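Local coordinates for ferric iron-binding periplasmic protein (Pseudomonas aeruginosa, PDB 6J2S) that binds ferric iron in the periplasm, probably for delivery to an ABC importer, and here holds gallium(III) in its place, at residues 6-11 with 55-60; 100-105 with 221-226; 131-136 with 187-192. All coordinates share one frame; numbering follows the deposited sequence.

Contact 1: 6-11 with 55-60. With GA (gallium (III) ion), chain D.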
# COMPACT_ATOMS: atom_id res chain seq x y z
N LEU A 6 -2.62 -12.74 -13.88
CA LEU A 6 -2.65 -11.84 -12.73
C LEU A 6 -1.73 -10.66 -13.03
O LEU A 6 -0.52 -10.85 -13.22
CB LEU A 6 -2.21 -12.57 -11.46
CG LEU A 6 -1.88 -11.68 -10.25
CD1 LEU A 6 -3.16 -11.01 -9.75
CD2 LEU A 6 -1.22 -12.47 -9.11
N TYR A 7 -2.28 -9.45 -13.06
CA TYR A 7 -1.47 -8.24 -13.11
C TYR A 7 -1.15 -7.88 -11.67
O TYR A 7 -2.04 -7.48 -10.91
CB TYR A 7 -2.20 -7.10 -13.81
CG TYR A 7 -2.14 -7.16 -15.33
CD1 TYR A 7 -1.90 -8.37 -15.99
CD2 TYR A 7 -2.33 -6.02 -16.10
CE1 TYR A 7 -1.86 -8.43 -17.37
CE2 TYR A 7 -2.29 -6.08 -17.49
CZ TYR A 7 -2.06 -7.29 -18.11
OH TYR A 7 -2.01 -7.37 -19.48
N ASN A 8 0.11 -8.05 -11.28
CA ASN A 8 0.51 -7.97 -9.88
C ASN A 8 1.22 -6.65 -9.64
O ASN A 8 2.41 -6.49 -9.98
CB ASN A 8 1.41 -9.13 -9.47
CG ASN A 8 1.88 -9.00 -8.02
OD1 ASN A 8 1.15 -8.50 -7.17
ND2 ASN A 8 3.09 -9.44 -7.75
N GLY A 9 0.50 -5.69 -9.07
CA GLY A 9 1.12 -4.49 -8.54
C GLY A 9 1.63 -4.63 -7.13
O GLY A 9 2.35 -3.75 -6.64
N GLN A 10 1.29 -5.72 -6.44
CA GLN A 10 1.88 -5.95 -5.14
C GLN A 10 3.33 -6.36 -5.30
O GLN A 10 3.82 -6.58 -6.41
CB GLN A 10 1.10 -7.00 -4.35
CG GLN A 10 0.28 -6.40 -3.19
CD GLN A 10 1.09 -6.22 -1.91
OE1 GLN A 10 2.30 -6.04 -1.95
NE2 GLN A 10 0.41 -6.27 -0.77
N HIS A 11 4.02 -6.45 -4.17
CA HIS A 11 5.41 -6.87 -4.19
C HIS A 11 5.53 -8.28 -4.77
O HIS A 11 4.63 -9.10 -4.63
CB HIS A 11 5.97 -6.78 -2.78
CG HIS A 11 6.26 -5.37 -2.38
ND1 HIS A 11 7.42 -4.72 -2.75
CD2 HIS A 11 5.51 -4.44 -1.73
CE1 HIS A 11 7.39 -3.47 -2.32
NE2 HIS A 11 6.24 -3.28 -1.69
N VAL A 55 -7.29 -10.69 -13.21
CA VAL A 55 -7.32 -10.11 -11.88
C VAL A 55 -6.20 -9.06 -11.81
O VAL A 55 -5.12 -9.23 -12.40
CB VAL A 55 -7.16 -11.21 -10.80
CG1 VAL A 55 -6.96 -10.60 -9.42
CG2 VAL A 55 -8.38 -12.16 -10.82
N LEU A 56 -6.48 -7.95 -11.14
CA LEU A 56 -5.49 -6.94 -10.83
C LEU A 56 -5.37 -6.86 -9.32
O LEU A 56 -6.38 -6.80 -8.62
CB LEU A 56 -5.89 -5.57 -11.40
CG LEU A 56 -5.06 -4.37 -10.91
CD1 LEU A 56 -3.64 -4.36 -11.52
CD2 LEU A 56 -5.79 -3.08 -11.23
N TYR A 57 -4.14 -6.85 -8.84
CA TYR A 57 -3.80 -6.87 -7.43
C TYR A 57 -2.83 -5.72 -7.21
O TYR A 57 -1.80 -5.65 -7.88
CB TYR A 57 -3.15 -8.22 -7.11
CG TYR A 57 -2.76 -8.51 -5.69
CD1 TYR A 57 -3.40 -7.92 -4.61
CD2 TYR A 57 -1.76 -9.46 -5.44
CE1 TYR A 57 -3.03 -8.25 -3.29
CE2 TYR A 57 -1.39 -9.80 -4.15
CZ TYR A 57 -2.03 -9.20 -3.08
OH TYR A 57 -1.62 -9.56 -1.81
N THR A 58 -3.18 -4.77 -6.33
CA THR A 58 -2.41 -3.53 -6.17
C THR A 58 -1.94 -3.38 -4.73
O THR A 58 -2.53 -3.92 -3.80
CB THR A 58 -3.22 -2.28 -6.54
OG1 THR A 58 -4.32 -2.14 -5.63
CG2 THR A 58 -3.75 -2.37 -7.97
N GLU A 59 -0.86 -2.60 -4.56
CA GLU A 59 -0.44 -2.27 -3.20
C GLU A 59 -1.36 -1.24 -2.54
O GLU A 59 -1.43 -1.17 -1.30
CB GLU A 59 0.98 -1.72 -3.21
CG GLU A 59 2.03 -2.78 -3.40
CD GLU A 59 3.41 -2.20 -3.16
OE1 GLU A 59 4.18 -2.05 -4.12
OE2 GLU A 59 3.70 -1.89 -2.00
N GLU A 60 -2.01 -0.38 -3.34
CA GLU A 60 -2.78 0.74 -2.83
C GLU A 60 -4.11 0.83 -3.56
O GLU A 60 -4.29 0.25 -4.64
CB GLU A 60 -2.00 2.07 -2.97
CG GLU A 60 -0.49 1.98 -2.70
CD GLU A 60 -0.15 1.83 -1.21
OE1 GLU A 60 1.04 1.53 -0.90
OE2 GLU A 60 -1.05 1.99 -0.35
GA GA D . 5.55 -1.33 -1.24
O HOH W 1 -2.29 -7.58 -0.29
O HOH W 2 6.15 -0.78 -3.11
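Leu6, Tyr7 and Asn8 pair in parallel with Val55, Leu56 and Tyr57, the short strand axes 4.8 Å apart and 15° from parallel. Tyr7 supplies both rungs, its N giving a hydrogen bond to Val55 O (2.9 Å) and its O taking one from Tyr57 N (3.0 Å). Beyond the pairing, Tyr57 O accepts from Gly9 N and, weakly, from Gln10 N. On the face of Leu6, CD1 of that residue packs on Val55 CG1 and Tyr57 CB. Gln10 lays CG over one face of the Tyr57 ring, a CH-pi contact 3.8 Å from the centroid; the bend beyond it (chi2 -85°) carries the amide on, and OE1 takes the N-H of His11 on a lone pair in the carbonyl plane (2.8 Å). This is the periplasmic binding protein plan, in which loops at the C-terminal ends of parallel strands carry the ligand. His11, just ahead of helix 12-26, and Glu59 bind gallium through NE2 and OE2, each 2.1 Å from the metal, with ring and carboxylate planes 57° apart. A water on the metal donates to Glu59 OE1 (2.6 Å); Tyr195 and Tyr196 complete the protein ligands, and Arg101 also bonds Glu59 OE2.

Contact 2: 100-105 with 221-226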
# COMPACT_ATOMS: atom_id res chain seq x y z
N ALA A 100 -3.98 -4.60 4.72
CA ALA A 100 -3.72 -3.20 5.01
C ALA A 100 -2.26 -3.05 5.43
O ALA A 100 -1.69 -3.94 6.06
CB ALA A 100 -4.67 -2.68 6.10
N ARG A 101 -1.64 -1.93 5.05
CA ARG A 101 -0.32 -1.57 5.52
C ARG A 101 -0.43 -0.21 6.19
O ARG A 101 -1.47 0.45 6.12
CB ARG A 101 0.71 -1.53 4.37
CG ARG A 101 0.28 -0.64 3.18
CD ARG A 101 -0.51 -1.40 2.10
NE ARG A 101 0.27 -2.47 1.49
CZ ARG A 101 1.27 -2.29 0.63
NH1 ARG A 101 1.65 -1.07 0.27
NH2 ARG A 101 1.92 -3.33 0.15
N THR A 102 0.63 0.21 6.87
CA THR A 102 0.55 1.46 7.60
C THR A 102 1.83 2.26 7.42
O THR A 102 2.92 1.71 7.22
CB THR A 102 0.25 1.23 9.11
OG1 THR A 102 0.07 2.50 9.77
CG2 THR A 102 1.38 0.50 9.77
N ARG A 103 1.68 3.58 7.45
CA ARG A 103 2.83 4.47 7.40
C ARG A 103 3.58 4.42 8.72
O ARG A 103 2.97 4.30 9.78
CB ARG A 103 2.37 5.89 7.09
CG ARG A 103 1.62 5.97 5.77
CD ARG A 103 2.58 5.60 4.66
NE ARG A 103 3.57 6.66 4.47
CZ ARG A 103 4.55 6.61 3.56
NH1 ARG A 103 4.66 5.56 2.76
NH2 ARG A 103 5.39 7.65 3.45
N VAL A 104 4.90 4.50 8.64
CA VAL A 104 5.77 4.50 9.82
C VAL A 104 6.94 5.45 9.59
O VAL A 104 7.22 5.90 8.47
CB VAL A 104 6.31 3.09 10.16
CG1 VAL A 104 5.20 2.12 10.46
CG2 VAL A 104 7.17 2.58 9.00
N LEU A 105 7.63 5.75 10.68
CA LEU A 105 8.86 6.52 10.63
C LEU A 105 9.98 5.57 11.06
O LEU A 105 10.13 5.28 12.24
CB LEU A 105 8.75 7.73 11.55
CG LEU A 105 10.02 8.56 11.65
CD1 LEU A 105 10.29 9.26 10.33
CD2 LEU A 105 9.85 9.54 12.81
N ALA A 221 0.07 8.46 10.69
CA ALA A 221 -0.34 7.14 11.12
C ALA A 221 -1.31 6.50 10.13
O ALA A 221 -1.96 5.50 10.45
CB ALA A 221 -0.97 7.20 12.51
N LEU A 222 -1.40 7.06 8.93
CA LEU A 222 -2.30 6.58 7.89
C LEU A 222 -2.16 5.08 7.64
O LEU A 222 -1.05 4.54 7.58
CB LEU A 222 -1.98 7.34 6.60
CG LEU A 222 -2.79 7.00 5.36
CD1 LEU A 222 -4.24 7.47 5.53
CD2 LEU A 222 -2.14 7.65 4.15
N VAL A 223 -3.30 4.42 7.49
CA VAL A 223 -3.38 3.03 7.03
C VAL A 223 -3.86 3.06 5.58
O VAL A 223 -4.82 3.78 5.26
CB VAL A 223 -4.33 2.21 7.92
CG1 VAL A 223 -4.65 0.84 7.30
CG2 VAL A 223 -3.71 2.03 9.29
N THR A 224 -3.19 2.33 4.70
CA THR A 224 -3.61 2.21 3.31
C THR A 224 -3.91 0.75 3.00
O THR A 224 -3.36 -0.15 3.63
CB THR A 224 -2.55 2.74 2.34
OG1 THR A 224 -1.38 1.93 2.45
CG2 THR A 224 -2.18 4.21 2.67
N VAL A 225 -4.76 0.52 2.00
CA VAL A 225 -5.32 -0.79 1.72
C VAL A 225 -4.85 -1.27 0.35
O VAL A 225 -4.99 -0.56 -0.65
CB VAL A 225 -6.86 -0.77 1.80
CG1 VAL A 225 -7.43 -2.10 1.40
CG2 VAL A 225 -7.29 -0.39 3.22
N SER A 226 -4.27 -2.47 0.33
CA SER A 226 -3.94 -3.17 -0.90
C SER A 226 -5.16 -3.99 -1.30
O SER A 226 -5.74 -4.68 -0.45
CB SER A 226 -2.71 -4.06 -0.67
OG SER A 226 -2.67 -5.15 -1.58
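The guanidinium of Arg101 meets Ser226 obliquely, NE lying 4.0 Å from Ser226 CB, and its nitrogens are engaged beyond the two segments: NE and NH1 form salt bridges with Glu262 and Glu60, and NH2 bonds the metal ligand Glu59. Strands 96-107 and 223-230 run antiparallel here, their short axes 147° apart, within the mixed sheet of a periplasmic binding protein, consistent with the strands that cross between the two lobes in ferric-binding proteins of this family. Arg101 and Thr224 form the hydrogen-bonded pair, Arg101 N to Thr224 O and Thr224 N to Arg101 O, both 2.9 Å. Non-hydrogen-bonded pairs flank it, Ala100 with Val225 and Thr102 with Val223. On their face Ala100 CB rests 3.7 Å from Val223 CG1, and Val223 CG2 lies beside the Thr102 side chain.

The other face carries Arg101 and Thr224. With CG of Arg101 placed between its backbone N and carbonyl carbon (chi1 53°) and further bends at chi2 and chi3, the chain passes obliquely over Thr224, CG coming within 3.1 Å of OG1. That hydroxyl is hydrogen-bonded to Glu60, which therefore connects Thr224 with Arg101. The three outside carboxylates hold the guanidinium close to the metal, and its positive charge probably helps offset theirs.

Farther along, the aliphatic part of Arg103 crosses Leu222, CG to CB 3.9 Å, before its NH1 reaches Asn193. Two donors share Leu222 O: Arg103 N approaches almost straight, at 2.9 Å and 174° at the hydrogen, whereas Thr102 OG1 gives its proton from above the carbonyl plane at 3.2 Å.

Contact 3: 131-136 with 187-192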
# COMPACT_ATOMS: atom_id res chain seq x y z
N GLY A 131 18.06 17.67 6.16
CA GLY A 131 19.12 16.69 6.05
C GLY A 131 18.96 15.44 6.89
O GLY A 131 19.82 14.55 6.81
N ARG A 132 17.90 15.33 7.68
CA ARG A 132 17.79 14.24 8.65
C ARG A 132 16.79 13.16 8.26
O ARG A 132 16.67 12.18 9.00
CB ARG A 132 17.43 14.80 10.04
CG ARG A 132 18.48 15.76 10.60
CD ARG A 132 18.37 15.93 12.09
NE ARG A 132 18.84 14.73 12.79
CZ ARG A 132 18.92 14.63 14.11
NH1 ARG A 132 18.57 15.66 14.87
NH2 ARG A 132 19.36 13.50 14.67
N PHE A 133 16.09 13.27 7.13
CA PHE A 133 15.11 12.23 6.85
C PHE A 133 14.95 12.04 5.36
O PHE A 133 15.18 12.95 4.55
CB PHE A 133 13.74 12.52 7.47
CG PHE A 133 13.01 13.67 6.83
CD1 PHE A 133 13.37 14.98 7.09
CD2 PHE A 133 11.93 13.43 5.98
CE1 PHE A 133 12.69 16.03 6.53
CE2 PHE A 133 11.25 14.50 5.39
CZ PHE A 133 11.64 15.79 5.67
N GLY A 134 14.59 10.81 5.02
CA GLY A 134 14.28 10.46 3.65
C GLY A 134 12.81 10.21 3.41
O GLY A 134 12.03 9.97 4.35
N PHE A 135 12.41 10.27 2.15
CA PHE A 135 11.04 9.96 1.75
C PHE A 135 11.09 9.57 0.29
O PHE A 135 12.11 9.74 -0.39
CB PHE A 135 10.07 11.13 2.02
CG PHE A 135 10.25 12.33 1.13
CD1 PHE A 135 11.31 13.21 1.31
CD2 PHE A 135 9.31 12.62 0.15
CE1 PHE A 135 11.45 14.34 0.50
CE2 PHE A 135 9.44 13.75 -0.66
CZ PHE A 135 10.50 14.60 -0.48
N VAL A 136 9.98 9.02 -0.18
CA VAL A 136 9.94 8.38 -1.49
C VAL A 136 8.82 9.03 -2.30
O VAL A 136 7.68 8.56 -2.26
CB VAL A 136 9.74 6.87 -1.37
CG1 VAL A 136 9.88 6.24 -2.75
CG2 VAL A 136 10.75 6.28 -0.41
N VAL A 187 21.00 8.07 6.42
CA VAL A 187 20.06 9.11 6.80
C VAL A 187 19.46 8.70 8.15
O VAL A 187 19.37 7.51 8.45
CB VAL A 187 18.98 9.35 5.70
CG1 VAL A 187 18.00 8.17 5.60
CG2 VAL A 187 18.26 10.67 5.90
N ASP A 188 19.07 9.69 8.97
CA ASP A 188 18.68 9.37 10.34
C ASP A 188 17.32 8.66 10.41
O ASP A 188 17.11 7.83 11.31
CB ASP A 188 18.61 10.64 11.20
CG ASP A 188 19.98 11.34 11.34
OD1 ASP A 188 20.03 12.45 11.92
OD2 ASP A 188 21.00 10.77 10.90
N MET A 189 16.41 8.98 9.50
CA MET A 189 15.03 8.51 9.54
C MET A 189 14.49 8.46 8.13
O MET A 189 15.03 9.12 7.22
CB MET A 189 14.08 9.45 10.32
CG MET A 189 14.57 10.06 11.62
SD MET A 189 13.41 11.33 12.17
CE MET A 189 13.80 12.72 11.12
N ALA A 190 13.39 7.74 7.94
CA ALA A 190 12.71 7.81 6.65
C ALA A 190 11.25 7.41 6.79
O ALA A 190 10.91 6.56 7.62
CB ALA A 190 13.39 6.92 5.58
N LEU A 191 10.41 8.03 5.96
CA LEU A 191 8.99 7.72 5.87
C LEU A 191 8.78 6.56 4.91
O LEU A 191 9.03 6.70 3.70
CB LEU A 191 8.22 8.94 5.38
CG LEU A 191 8.31 10.23 6.18
CD1 LEU A 191 7.62 11.35 5.40
CD2 LEU A 191 7.64 10.05 7.54
N ILE A 192 8.31 5.43 5.42
CA ILE A 192 8.09 4.25 4.59
C ILE A 192 6.82 3.54 5.05
O ILE A 192 6.07 4.05 5.90
CB ILE A 192 9.30 3.30 4.67
CG1 ILE A 192 9.59 2.91 6.12
CG2 ILE A 192 10.54 3.92 3.99
CD1 ILE A 192 10.39 1.59 6.27
O HOH W 3 20.77 12.40 8.26
O HOH W 4 7.92 8.01 1.64
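Arg132 runs extended at chi2 and then turns at chi3 (73°), which swings its guanidinium back across Asp188, whose CG stands beside its own backbone N (chi1 -63°). NE and NH2 both grip one oxygen, Asp188 OD1, at 2.7 and 3.0 Å. OD1 lies close to the guanidinium plane, but the carboxylate is turned 87° from it: NE comes nearly along the C-O direction and NH2 from above the carboxylate plane. Inward of this salt bridge, which ties the residues just before the two strands, strands 133-135 and 189-193 run parallel in the C-terminal lobe of the binding-protein fold, with a largely helical connection between them. Gly134 N donates to Met189 O (2.8 Å) and Gly134 O accepts from Leu191 N (3.0 Å). Val187 CG2 packs against the backbone of Phe133, 3.6 Å from its N, and Met189 CE lies 3.7 Å from Phe133 CB. Past the last direct rung a water takes the N-H of Val136 and donates to Leu191 O (2.7 Å), continuing the ladder where the strands part. With both nitrogens on one oxygen of a partly exposed residue, the ionic link sits at the outer end, and the buried part depends on backbone bonds and apolar side chains.

In the fold
All three contacts belong to one mixed sheet, and contact 2 lies between the others, its centre about 17 Å from each. Contacts 1 and 2 touch through Thr58 O and Ser226 OG (2.5 Å) and through Glu60 OE2 and Thr224 OG1 (2.8 Å), both probable hydrogen bonds. Contact 2 meets contact 3 where Val104 N faces Ile192 O at 3.0 Å; in sequence, contact 3 is nested inside the loop that contact 2 closes. Contact 1 supplies two gallium ligands, and Arg101 of contact 2 comes within about 4 Å of the metal. Strand 189-193 of contact 3 leads directly toward Tyr195 and Tyr196, although the Val136 side chain remains about 9 Å from gallium.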